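Local coordinates for argonaute protein (Marinitoga piezophila, PDB 5I4A) that uses short guide RNAs with a 5'-hydroxyl end to bind complementary target DNA or RNA and cleave it, and may defend against mobile genetic elements, at residues Ile299-Lys305 with Ser349-Pro355; Ile366-Asn372 with Pro394-Ile398; Val373-Leu379 with Leu397-Leu403. One frame throughout, in Å; residues are numbered along the deposited sequence.

Interaction 1. Residues Ile299-Lys305 with Ser349-Pro355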
loop_
_atom_site.group_PDB
_atom_site.type_symbol
_atom_site.label_atom_id
_atom_site.label_comp_id
_atom_site.label_asym_id
_atom_site.label_seq_id
_atom_site.Cartn_x
_atom_site.Cartn_y
_atom_site.Cartn_z
ATOM N N ILE A 299 -20.788 6.510 26.136
ATOM C CA ILE A 299 -21.989 5.712 26.346
ATOM C C ILE A 299 -21.796 4.383 25.625
ATOM O O ILE A 299 -20.888 4.223 24.807
ATOM C CB ILE A 299 -23.276 6.414 25.859
ATOM C CG1 ILE A 299 -23.157 6.803 24.383
ATOM C CG2 ILE A 299 -23.594 7.628 26.727
ATOM C CD1 ILE A 299 -24.421 7.419 23.817
ATOM N N PHE A 300 -22.669 3.424 25.931
ATOM C CA PHE A 300 -22.537 2.052 25.458
ATOM C C PHE A 300 -23.693 1.677 24.539
ATOM O O PHE A 300 -24.847 2.044 24.791
ATOM C CB PHE A 300 -22.490 1.059 26.633
ATOM C CG PHE A 300 -21.333 1.266 27.570
ATOM C CD1 PHE A 300 -21.443 2.129 28.649
ATOM C CD2 PHE A 300 -20.142 0.581 27.383
ATOM C CE1 PHE A 300 -20.380 2.312 29.516
ATOM C CE2 PHE A 300 -19.079 0.764 28.246
ATOM C CZ PHE A 300 -19.199 1.629 29.312
ATOM N N PHE A 301 -23.381 0.928 23.482
ATOM C CA PHE A 301 -24.384 0.373 22.579
ATOM C C PHE A 301 -24.180 -1.132 22.482
ATOM O O PHE A 301 -23.088 -1.593 22.134
ATOM C CB PHE A 301 -24.305 1.010 21.188
ATOM C CG PHE A 301 -24.818 2.423 21.135
ATOM C CD1 PHE A 301 -23.973 3.490 21.389
ATOM C CD2 PHE A 301 -26.144 2.680 20.830
ATOM C CE1 PHE A 301 -24.445 4.793 21.341
ATOM C CE2 PHE A 301 -26.619 3.976 20.781
ATOM C CZ PHE A 301 -25.771 5.033 21.040
ATOM N N PHE A 302 -25.228 -1.891 22.780
ATOM C CA PHE A 302 -25.190 -3.341 22.707
ATOM C C PHE A 302 -26.141 -3.825 21.622
ATOM O O PHE A 302 -27.167 -3.196 21.347
ATOM C CB PHE A 302 -25.562 -3.979 24.049
ATOM C CG PHE A 302 -24.682 -3.548 25.188
ATOM C CD1 PHE A 302 -24.977 -2.407 25.916
ATOM C CD2 PHE A 302 -23.569 -4.288 25.541
ATOM C CE1 PHE A 302 -24.175 -2.012 26.962
ATOM C CE2 PHE A 302 -22.764 -3.896 26.589
ATOM C CZ PHE A 302 -23.068 -2.754 27.298
ATOM N N SER A 303 -25.794 -4.955 21.003
ATOM C CA SER A 303 -26.628 -5.493 19.936
ATOM C C SER A 303 -27.890 -6.160 20.470
ATOM O O SER A 303 -28.830 -6.385 19.698
ATOM C CB SER A 303 -25.825 -6.483 19.091
ATOM O OG SER A 303 -25.434 -7.610 19.854
ATOM N N SER A 304 -27.937 -6.472 21.765
ATOM C CA SER A 304 -29.092 -7.117 22.379
ATOM C C SER A 304 -28.906 -7.109 23.887
ATOM O O SER A 304 -27.799 -6.902 24.393
ATOM C CB SER A 304 -29.275 -8.554 21.878
ATOM O OG SER A 304 -28.155 -9.356 22.219
ATOM N N LYS A 305 -30.013 -7.330 24.601
ATOM C CA LYS A 305 -29.921 -7.579 26.036
ATOM C C LYS A 305 -29.042 -8.791 26.318
ATOM O O LYS A 305 -28.255 -8.789 27.273
ATOM C CB LYS A 305 -31.316 -7.778 26.631
ATOM C CG LYS A 305 -32.155 -6.513 26.716
ATOM C CD LYS A 305 -31.586 -5.533 27.730
ATOM C CE LYS A 305 -32.521 -4.349 27.941
ATOM N NZ LYS A 305 -32.036 -3.444 29.023
ATOM N N SER A 349 -26.672 4.309 31.152
ATOM C CA SER A 349 -25.696 4.734 30.160
ATOM C C SER A 349 -25.578 3.734 29.017
ATOM O O SER A 349 -24.663 3.846 28.196
ATOM C CB SER A 349 -24.326 4.942 30.815
ATOM O OG SER A 349 -23.667 3.710 31.047
ATOM N N ALA A 350 -26.483 2.760 28.950
ATOM C CA ALA A 350 -26.414 1.673 27.987
ATOM C C ALA A 350 -27.642 1.694 27.088
ATOM O O ALA A 350 -28.758 1.955 27.548
ATOM C CB ALA A 350 -26.303 0.318 28.694
ATOM N N PHE A 351 -27.426 1.419 25.804
ATOM C CA PHE A 351 -28.479 1.500 24.807
ATOM C C PHE A 351 -28.309 0.352 23.826
ATOM O O PHE A 351 -27.264 -0.299 23.770
ATOM C CB PHE A 351 -28.454 2.851 24.079
ATOM C CG PHE A 351 -28.404 4.028 25.007
ATOM C CD1 PHE A 351 -27.190 4.514 25.460
ATOM C CD2 PHE A 351 -29.570 4.637 25.442
ATOM C CE1 PHE A 351 -27.137 5.588 26.324
ATOM C CE2 PHE A 351 -29.524 5.715 26.304
ATOM C CZ PHE A 351 -28.305 6.189 26.747
ATOM N N LEU A 352 -29.352 0.102 23.048
ATOM C CA LEU A 352 -29.341 -0.966 22.063
ATOM C C LEU A 352 -29.194 -0.393 20.661
ATOM O O LEU A 352 -29.568 0.752 20.393
ATOM C CB LEU A 352 -30.619 -1.805 22.147
ATOM C CG LEU A 352 -30.837 -2.639 23.412
ATOM C CD1 LEU A 352 -32.171 -3.360 23.349
ATOM C CD2 LEU A 352 -29.698 -3.630 23.613
ATOM N N TYR A 353 -28.618 -1.195 19.772
ATOM C CA TYR A 353 -28.658 -0.915 18.348
ATOM C C TYR A 353 -29.134 -2.168 17.633
ATOM O O TYR A 353 -29.021 -3.282 18.149
ATOM C CB TYR A 353 -27.297 -0.454 17.798
ATOM C CG TYR A 353 -26.231 -1.528 17.718
ATOM C CD1 TYR A 353 -25.405 -1.796 18.799
ATOM C CD2 TYR A 353 -26.037 -2.253 16.550
ATOM C CE1 TYR A 353 -24.424 -2.766 18.726
ATOM C CE2 TYR A 353 -25.060 -3.224 16.468
ATOM C CZ TYR A 353 -24.257 -3.477 17.559
ATOM O OH TYR A 353 -23.279 -4.444 17.481
ATOM N N ASN A 354 -29.692 -1.969 16.453
ATOM C CA ASN A 354 -30.179 -3.081 15.652
ATOM C C ASN A 354 -29.004 -3.679 14.890
ATOM O O ASN A 354 -28.511 -3.063 13.940
ATOM C CB ASN A 354 -31.283 -2.603 14.702
ATOM C CG ASN A 354 -31.917 -3.733 13.913
ATOM O OD1 ASN A 354 -31.230 -4.611 13.394
ATOM N ND2 ASN A 354 -33.239 -3.707 13.810
ATOM N N PRO A 355 -28.531 -4.872 15.266
ATOM C CA PRO A 355 -27.371 -5.451 14.569
ATOM C C PRO A 355 -27.688 -5.918 13.164
ATOM O O PRO A 355 -26.762 -6.120 12.370
ATOM C CB PRO A 355 -26.975 -6.626 15.468
ATOM C CG PRO A 355 -28.270 -7.057 16.074
ATOM C CD PRO A 355 -29.091 -5.801 16.264
#
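Tyr353 lays its ring against the end of the neighbouring strand: Ser303 CA sits over one face, 4.0 Å from the ring centroid, a CH-pi contact, while Tyr353 CE1 comes within 3.4 Å of Ser303 N. With CG between the backbone N and the carbonyl carbon (chi1 71°), the ring turns back toward the other strand, and its hydroxyl carries on to a hydrogen bond with Leu378 O. Phe301 CB packs on Tyr353 CD1. Replacing Tyr353 with an alanine would probably leave Ser303 CA without its aromatic floor and Leu378 O without this hydroxyl partner. On the face that carries Phe301 and Phe351, Phe351 CE1 lies 4.0 Å from Ile299 CB, and Phe301 CE2 meets Phe351 CB. On the other face, with Phe300 and Phe302, Ala350 CB nestles at the edge of the Phe302 ring, 3.6 Å from CE1. Four backbone bonds set the register, among them Phe302 N to Phe351 O at 2.8 Å. Outside the pair, Phe393 and Phe308 meet the Phe301 and Phe302 rings edge-to-face, and Asp380 takes the Ser303 hydroxyl. Such parallel pairing, here of strands 295-302 and 350-352, builds the central sheet of the Rossmann-like Mid domain of Argonautes.

Interaction 2. Residues Ile366-Asn372 with Pro394-Ile398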
loop_
_atom_site.group_PDB
_atom_site.type_symbol
_atom_site.label_atom_id
_atom_site.label_comp_id
_atom_site.label_asym_id
_atom_site.label_seq_id
_atom_site.Cartn_x
_atom_site.Cartn_y
_atom_site.Cartn_z
ATOM N N ILE A 366 -30.005 11.034 23.209
ATOM C CA ILE A 366 -28.963 10.861 22.201
ATOM C C ILE A 366 -28.835 12.113 21.346
ATOM O O ILE A 366 -27.725 12.571 21.047
ATOM C CB ILE A 366 -29.258 9.615 21.345
ATOM C CG1 ILE A 366 -29.170 8.350 22.203
ATOM C CG2 ILE A 366 -28.309 9.542 20.156
ATOM C CD1 ILE A 366 -29.716 7.112 21.522
ATOM N N ASN A 367 -29.968 12.699 20.953
ATOM C CA ASN A 367 -29.932 13.859 20.069
ATOM C C ASN A 367 -29.315 15.072 20.758
ATOM O O ASN A 367 -28.618 15.867 20.115
ATOM C CB ASN A 367 -31.340 14.177 19.568
ATOM C CG ASN A 367 -31.385 15.416 18.699
ATOM O OD1 ASN A 367 -31.174 15.346 17.488
ATOM N ND2 ASN A 367 -31.665 16.559 19.314
ATOM N N GLN A 368 -29.553 15.236 22.060
ATOM C CA GLN A 368 -29.016 16.387 22.777
ATOM C C GLN A 368 -27.551 16.225 23.156
ATOM O O GLN A 368 -26.969 17.165 23.708
ATOM C CB GLN A 368 -29.843 16.680 24.039
ATOM C CG GLN A 368 -29.939 15.545 25.058
ATOM C CD GLN A 368 -28.728 15.427 25.965
ATOM O OE1 GLN A 368 -28.458 16.309 26.779
ATOM N NE2 GLN A 368 -27.995 14.326 25.831
ATOM N N ILE A 369 -26.944 15.068 22.882
ATOM C CA ILE A 369 -25.537 14.875 23.215
ATOM C C ILE A 369 -24.697 15.845 22.400
ATOM O O ILE A 369 -24.773 15.877 21.166
ATOM C CB ILE A 369 -25.110 13.426 22.971
ATOM C CG1 ILE A 369 -25.608 12.528 24.107
ATOM C CG2 ILE A 369 -23.592 13.336 22.833
ATOM C CD1 ILE A 369 -25.348 11.054 23.883
ATOM N N GLU A 370 -23.896 16.642 23.090
ATOM C CA GLU A 370 -22.971 17.571 22.466
ATOM C C GLU A 370 -21.545 17.177 22.841
ATOM O O GLU A 370 -21.316 16.217 23.582
ATOM C CB GLU A 370 -23.278 19.008 22.890
ATOM C CG GLU A 370 -24.759 19.360 22.913
ATOM C CD GLU A 370 -25.107 20.459 21.932
ATOM O OE1 GLU A 370 -24.348 20.645 20.959
ATOM O OE2 GLU A 370 -26.136 21.140 22.134
ATOM N N ASP A 371 -20.583 17.933 22.309
ATOM C CA ASP A 371 -19.163 17.742 22.592
ATOM C C ASP A 371 -18.676 16.368 22.144
ATOM O O ASP A 371 -19.340 15.688 21.355
ATOM C CB ASP A 371 -18.877 17.940 24.082
ATOM C CG ASP A 371 -19.629 19.115 24.665
ATOM O OD1 ASP A 371 -20.181 19.912 23.879
ATOM O OD2 ASP A 371 -19.675 19.242 25.906
ATOM N N ASN A 372 -17.512 15.956 22.648
ATOM C CA ASN A 372 -16.892 14.689 22.270
ATOM C C ASN A 372 -17.407 13.597 23.198
ATOM O O ASN A 372 -17.100 13.595 24.394
ATOM C CB ASN A 372 -15.372 14.789 22.346
ATOM C CG ASN A 372 -14.834 16.015 21.638
ATOM O OD1 ASN A 372 -15.153 16.265 20.478
ATOM N ND2 ASN A 372 -14.023 16.799 22.346
ATOM N N PRO A 394 -25.537 8.003 14.619
ATOM C CA PRO A 394 -25.706 9.441 14.869
ATOM C C PRO A 394 -24.382 10.177 14.725
ATOM O O PRO A 394 -23.351 9.746 15.248
ATOM C CB PRO A 394 -26.236 9.491 16.308
ATOM C CG PRO A 394 -26.862 8.154 16.532
ATOM C CD PRO A 394 -26.046 7.182 15.732
ATOM N N ASP A 395 -24.417 11.296 14.003
ATOM C CA ASP A 395 -23.196 12.011 13.661
ATOM C C ASP A 395 -22.626 12.810 14.824
ATOM O O ASP A 395 -21.467 13.228 14.758
ATOM C CB ASP A 395 -23.448 12.941 12.472
ATOM C CG ASP A 395 -23.836 12.183 11.218
ATOM O OD1 ASP A 395 -23.311 11.069 11.007
ATOM O OD2 ASP A 395 -24.671 12.698 10.447
ATOM N N ASN A 396 -23.400 13.031 15.882
ATOM C CA ASN A 396 -22.882 13.736 17.046
ATOM C C ASN A 396 -22.127 12.821 18.003
ATOM O O ASN A 396 -21.673 13.286 19.053
ATOM C CB ASN A 396 -24.021 14.446 17.785
ATOM C CG ASN A 396 -25.133 13.501 18.195
ATOM O OD1 ASN A 396 -25.412 12.516 17.514
ATOM N ND2 ASN A 396 -25.777 13.802 19.318
ATOM N N LEU A 397 -21.971 11.544 17.666
ATOM C CA LEU A 397 -21.227 10.597 18.482
ATOM C C LEU A 397 -19.973 10.139 17.748
ATOM O O LEU A 397 -19.959 10.019 16.521
ATOM C CB LEU A 397 -22.082 9.376 18.834
ATOM C CG LEU A 397 -23.386 9.633 19.592
ATOM C CD1 LEU A 397 -24.169 8.342 19.748
ATOM C CD2 LEU A 397 -23.102 10.254 20.949
ATOM N N ILE A 398 -18.921 9.879 18.520
ATOM C CA ILE A 398 -17.659 9.376 17.989
ATOM C C ILE A 398 -17.733 7.853 18.049
ATOM O O ILE A 398 -17.607 7.253 19.120
ATOM C CB ILE A 398 -16.460 9.919 18.769
ATOM C CG1 ILE A 398 -16.450 11.450 18.733
ATOM C CG2 ILE A 398 -15.157 9.369 18.200
ATOM C CD1 ILE A 398 -15.360 12.076 19.581
HETATM O O HOH W 1 -19.242 13.357 19.894
#
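Asn396 reaches across to the backbone of residues 366-369 and grips it with one amide nitrogen. CB comes first, 3.7 Å from Ile369 O. From there CG is turned between the backbone N and the carbonyl carbon (chi1 56°), which brings the carboxamide to the backbone carbonyls of Ile366 and Ile369. ND2 at the tip then gives two hydrogen bonds, to Ile366 O at 2.9 Å and to Ile369 O at 3.0 Å, the second the straighter with an angle of 165° at the hydrogen. Both acceptors lie close to the amide plane, so the two bonds together should hold the group against rotation about its last torsion. Ile366 O also accepts from Ile369 N, so this carbonyl is gripped by two donors.

Next to the amide the contact turns apolar. Leu397 CD2 packs on Ile369 CG2 at 3.6 Å, the two side chains crossing at about a right angle, and Ile366 CG2 touches Pro394 CG more loosely. At the far end Asn372 CB rests on Ile398 CD1, 3.9 Å away. Between these two ends one water donates to Asp371 O and to Asn396 O (2.6 Å from the water), bridging two carbonyls that have no direct bond to each other.

Pro394 to Leu397 form a type I beta turn, so Asn396 presents its amide from the turn itself. Asp371 makes a salt bridge to Lys297, and Asn372 ND2 bonds Glu428. The contact thus ties the loop between helix 364-367 and strand 374-379 to the loop between helix 387-392 and strand 398-403, with Ile369 and Leu397 leaning on Ile299 and Phe301 of strand 295-302.

Interaction 3. Residues Val373-Leu379 with Leu397-Leu403. With nucleotides of chain B.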
loop_
_atom_site.group_PDB
_atom_site.type_symbol
_atom_site.label_atom_id
_atom_site.label_comp_id
_atom_site.label_asym_id
_atom_site.label_seq_id
_atom_site.Cartn_x
_atom_site.Cartn_y
_atom_site.Cartn_z
ATOM N N VAL A 373 -18.184 12.666 22.651
ATOM C CA VAL A 373 -18.702 11.536 23.413
ATOM C C VAL A 373 -18.455 10.276 22.602
ATOM O O VAL A 373 -18.890 10.179 21.446
ATOM C CB VAL A 373 -20.198 11.689 23.746
ATOM C CG1 VAL A 373 -20.726 10.417 24.406
ATOM C CG2 VAL A 373 -20.414 12.884 24.659
ATOM N N MET A 374 -17.757 9.320 23.203
ATOM C CA MET A 374 -17.455 8.059 22.547
ATOM C C MET A 374 -18.656 7.126 22.613
ATOM O O MET A 374 -19.305 6.994 23.652
ATOM C CB MET A 374 -16.253 7.393 23.211
ATOM C CG MET A 374 -15.030 8.283 23.297
ATOM S SD MET A 374 -14.390 8.663 21.661
ATOM C CE MET A 374 -13.303 10.021 22.048
ATOM N N ALA A 375 -18.945 6.471 21.497
ATOM C CA ALA A 375 -19.962 5.430 21.453
ATOM C C ALA A 375 -19.234 4.090 21.462
ATOM O O ALA A 375 -18.712 3.644 20.438
ATOM C CB ALA A 375 -20.857 5.584 20.232
ATOM N N ILE A 376 -19.186 3.459 22.633
ATOM C CA ILE A 376 -18.612 2.121 22.778
ATOM C C ILE A 376 -19.646 1.130 22.252
ATOM O O ILE A 376 -20.624 0.805 22.933
ATOM C CB ILE A 376 -18.218 1.825 24.227
ATOM C CG1 ILE A 376 -17.112 2.790 24.675
ATOM C CG2 ILE A 376 -17.756 0.380 24.369
ATOM C CD1 ILE A 376 -16.909 2.845 26.174
ATOM N N VAL A 377 -19.434 0.654 21.034
ATOM C CA VAL A 377 -20.394 -0.183 20.327
ATOM C C VAL A 377 -19.834 -1.597 20.299
ATOM O O VAL A 377 -18.788 -1.846 19.685
ATOM C CB VAL A 377 -20.659 0.337 18.909
ATOM C CG1 VAL A 377 -21.673 -0.544 18.196
ATOM C CG2 VAL A 377 -21.127 1.782 18.970
ATOM N N LEU A 378 -20.515 -2.518 20.972
ATOM C CA LEU A 378 -20.045 -3.892 21.066
ATOM C C LEU A 378 -20.488 -4.673 19.835
ATOM O O LEU A 378 -21.689 -4.791 19.562
ATOM C CB LEU A 378 -20.566 -4.552 22.341
ATOM C CG LEU A 378 -19.850 -4.197 23.645
ATOM C CD1 LEU A 378 -20.273 -2.828 24.165
ATOM C CD2 LEU A 378 -20.094 -5.278 24.688
ATOM N N LEU A 379 -19.517 -5.194 19.091
ATOM C CA LEU A 379 -19.774 -6.021 17.922
ATOM C C LEU A 379 -19.729 -7.489 18.319
ATOM O O LEU A 379 -18.827 -7.917 19.043
ATOM C CB LEU A 379 -18.745 -5.747 16.822
ATOM C CG LEU A 379 -18.472 -4.292 16.431
ATOM C CD1 LEU A 379 -17.360 -4.219 15.399
ATOM C CD2 LEU A 379 -19.731 -3.610 15.912
ATOM N N LEU A 397 -21.971 11.544 17.666
ATOM C CA LEU A 397 -21.227 10.597 18.482
ATOM C C LEU A 397 -19.973 10.139 17.748
ATOM O O LEU A 397 -19.959 10.019 16.521
ATOM C CB LEU A 397 -22.082 9.376 18.834
ATOM C CG LEU A 397 -23.386 9.633 19.592
ATOM C CD1 LEU A 397 -24.169 8.342 19.748
ATOM C CD2 LEU A 397 -23.102 10.254 20.949
ATOM N N ILE A 398 -18.921 9.879 18.520
ATOM C CA ILE A 398 -17.659 9.376 17.989
ATOM C C ILE A 398 -17.733 7.853 18.049
ATOM O O ILE A 398 -17.607 7.253 19.120
ATOM C CB ILE A 398 -16.460 9.919 18.769
ATOM C CG1 ILE A 398 -16.450 11.450 18.733
ATOM C CG2 ILE A 398 -15.157 9.369 18.200
ATOM C CD1 ILE A 398 -15.360 12.076 19.581
ATOM N N LEU A 399 -17.936 7.230 16.894
ATOM C CA LEU A 399 -18.143 5.790 16.824
ATOM C C LEU A 399 -16.863 5.054 17.207
ATOM O O LEU A 399 -15.812 5.253 16.587
ATOM C CB LEU A 399 -18.599 5.408 15.417
ATOM C CG LEU A 399 -18.906 3.947 15.097
ATOM C CD1 LEU A 399 -19.827 3.367 16.141
ATOM C CD2 LEU A 399 -19.534 3.843 13.720
ATOM N N GLN A 400 -16.950 4.203 18.231
ATOM C CA GLN A 400 -15.801 3.462 18.751
ATOM C C GLN A 400 -16.181 2.000 18.938
ATOM O O GLN A 400 -16.412 1.545 20.067
ATOM C CB GLN A 400 -15.300 4.069 20.065
ATOM C CG GLN A 400 -14.664 5.451 19.923
ATOM C CD GLN A 400 -13.318 5.413 19.215
ATOM O OE1 GLN A 400 -12.782 4.341 18.934
ATOM N NE2 GLN A 400 -12.766 6.586 18.925
ATOM N N PRO A 401 -16.230 1.226 17.857
ATOM C CA PRO A 401 -16.627 -0.181 17.974
ATOM C C PRO A 401 -15.518 -1.029 18.578
ATOM O O PRO A 401 -14.331 -0.708 18.491
ATOM C CB PRO A 401 -16.915 -0.599 16.527
ATOM C CG PRO A 401 -16.844 0.682 15.701
ATOM C CD PRO A 401 -15.954 1.605 16.463
ATOM N N ILE A 402 -15.926 -2.134 19.198
ATOM C CA ILE A 402 -14.980 -3.092 19.764
ATOM C C ILE A 402 -15.630 -4.470 19.772
ATOM O O ILE A 402 -16.828 -4.605 20.038
ATOM C CB ILE A 402 -14.513 -2.669 21.176
ATOM C CG1 ILE A 402 -13.496 -3.675 21.728
ATOM C CG2 ILE A 402 -15.700 -2.508 22.121
ATOM C CD1 ILE A 402 -12.805 -3.224 22.995
ATOM N N LEU A 403 -14.833 -5.489 19.462
ATOM C CA LEU A 403 -15.335 -6.854 19.423
ATOM C C LEU A 403 -15.719 -7.330 20.819
ATOM O O LEU A 403 -14.971 -7.138 21.784
ATOM C CB LEU A 403 -14.284 -7.782 18.812
ATOM C CG LEU A 403 -13.941 -7.485 17.352
ATOM C CD1 LEU A 403 -12.841 -8.409 16.851
ATOM C CD2 LEU A 403 -15.185 -7.613 16.487
ATOM P P A B 2 -11.656 -4.539 17.655
ATOM O OP1 A B 2 -10.837 -5.507 16.889
ATOM O OP2 A B 2 -12.339 -4.972 18.899
ATOM O "O5'" A B 2 -10.703 -3.313 18.008
ATOM C "C5'" A B 2 -11.195 -2.150 18.658
ATOM C "C4'" A B 2 -10.058 -1.275 19.111
ATOM O "O4'" A B 2 -9.356 -1.936 20.198
ATOM C "C3'" A B 2 -8.981 -1.024 18.067
ATOM O "O3'" A B 2 -9.300 0.032 17.179
ATOM C "C2'" A B 2 -7.743 -0.773 18.915
ATOM O "O2'" A B 2 -7.754 0.539 19.456
ATOM C "C1'" A B 2 -7.964 -1.766 20.052
ATOM N N9 A B 2 -7.383 -3.085 19.740
ATOM C C8 A B 2 -8.050 -4.232 19.389
ATOM N N7 A B 2 -7.265 -5.260 19.167
ATOM C C5 A B 2 -5.991 -4.748 19.385
ATOM C C6 A B 2 -4.712 -5.327 19.313
ATOM N N6 A B 2 -4.495 -6.605 18.986
ATOM N N1 A B 2 -3.651 -4.537 19.587
ATOM C C2 A B 2 -3.866 -3.259 19.915
ATOM N N3 A B 2 -5.024 -2.606 20.014
ATOM C C4 A B 2 -6.053 -3.415 19.736
ATOM O "O5'" U B 1 -11.710 -0.911 13.739
ATOM C "C5'" U B 1 -12.620 -0.709 14.816
ATOM C "C4'" U B 1 -13.263 -2.001 15.261
ATOM O "O4'" U B 1 -14.187 -2.452 14.235
ATOM C "C3'" U B 1 -12.302 -3.159 15.520
ATOM O "O3'" U B 1 -12.741 -3.915 16.648
ATOM C "C2'" U B 1 -12.416 -4.004 14.254
ATOM O "O2'" U B 1 -12.151 -5.378 14.446
ATOM C "C1'" U B 1 -13.867 -3.771 13.837
ATOM N N1 U B 1 -14.060 -3.854 12.383
ATOM C C2 U B 1 -14.981 -4.743 11.861
ATOM O O2 U B 1 -15.666 -5.477 12.555
ATOM N N3 U B 1 -15.073 -4.736 10.489
ATOM C C4 U B 1 -14.346 -3.948 9.611
ATOM O O4 U B 1 -14.532 -4.048 8.399
ATOM C C5 U B 1 -13.415 -3.061 10.233
ATOM C C6 U B 1 -13.308 -3.049 11.563
#
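Val377 and Leu399 meet within a beta-alpha-beta unit of the Mid domain, in which strand 374-379 leads through helix 387-392 to the parallel strand 398-403. Here the packing is tight: Val377 CG2 presses on Leu399 CD1 at 3.5 Å, closer than usual for two carbons. On that face Leu379 CD1 lies alongside Pro401 CB, and helix 387-392 covers the side through Leu389. On the other face Met374 bends at chi2 (-66°), which lets SD touch both Ile398 CG2 (3.6 Å) and Gln400 CG, while helix 412-424 packs on Ile376 and Ile402. Packing between Ile376 and Ile402 is looser, with their CG2 atoms 4.2 Å apart.

Six backbone bonds join the strands. Most are short, such as Ala375 N to Ile398 O at 2.8 Å. The bond from Val377 N to Gln400 O is longer, 3.3 Å, and its donor stands above the carbonyl plane; Tyr418 OH also bonds that oxygen.

At its C-terminal end strand 398-403 meets the guide RNA. U1 and A2 of chain B begin the 5'-OH guide, so this strand end grips the phosphate between them, in keeping with the role of Mid domains in holding the guide's 5' region. Leu379 CD1 approaches O2 of U1. The OP2 oxygen of A2 receives the backbone N-H of Leu403, at the N-cap position before a helix, at 2.6 Å and almost straight, 178° at the hydrogen.

How the interactions relate
All three contacts lie in the Mid domain; interactions 1 and 3 are strand pairs of its parallel sheet. Strand 295-302 is central: it pairs with 350-352 in interaction 1 and with 374-379, which pairs in turn with 398-403 in interaction 3. The centres of interactions 1 and 3 are about 10 Å apart, bridged by Phe301 N to Ile376 O. Interaction 2, about 15 Å from interaction 1 and 12 Å from interaction 3 between centres, joins the loops leading into strands 374-379 and 398-403; it shares Leu397 and Ile398 with interaction 3. Along the chain interaction 1 closes before the others open. Only interaction 3 touches the guide; the nearest atoms of interactions 1 and 2 are about 9 and 10 Å from it.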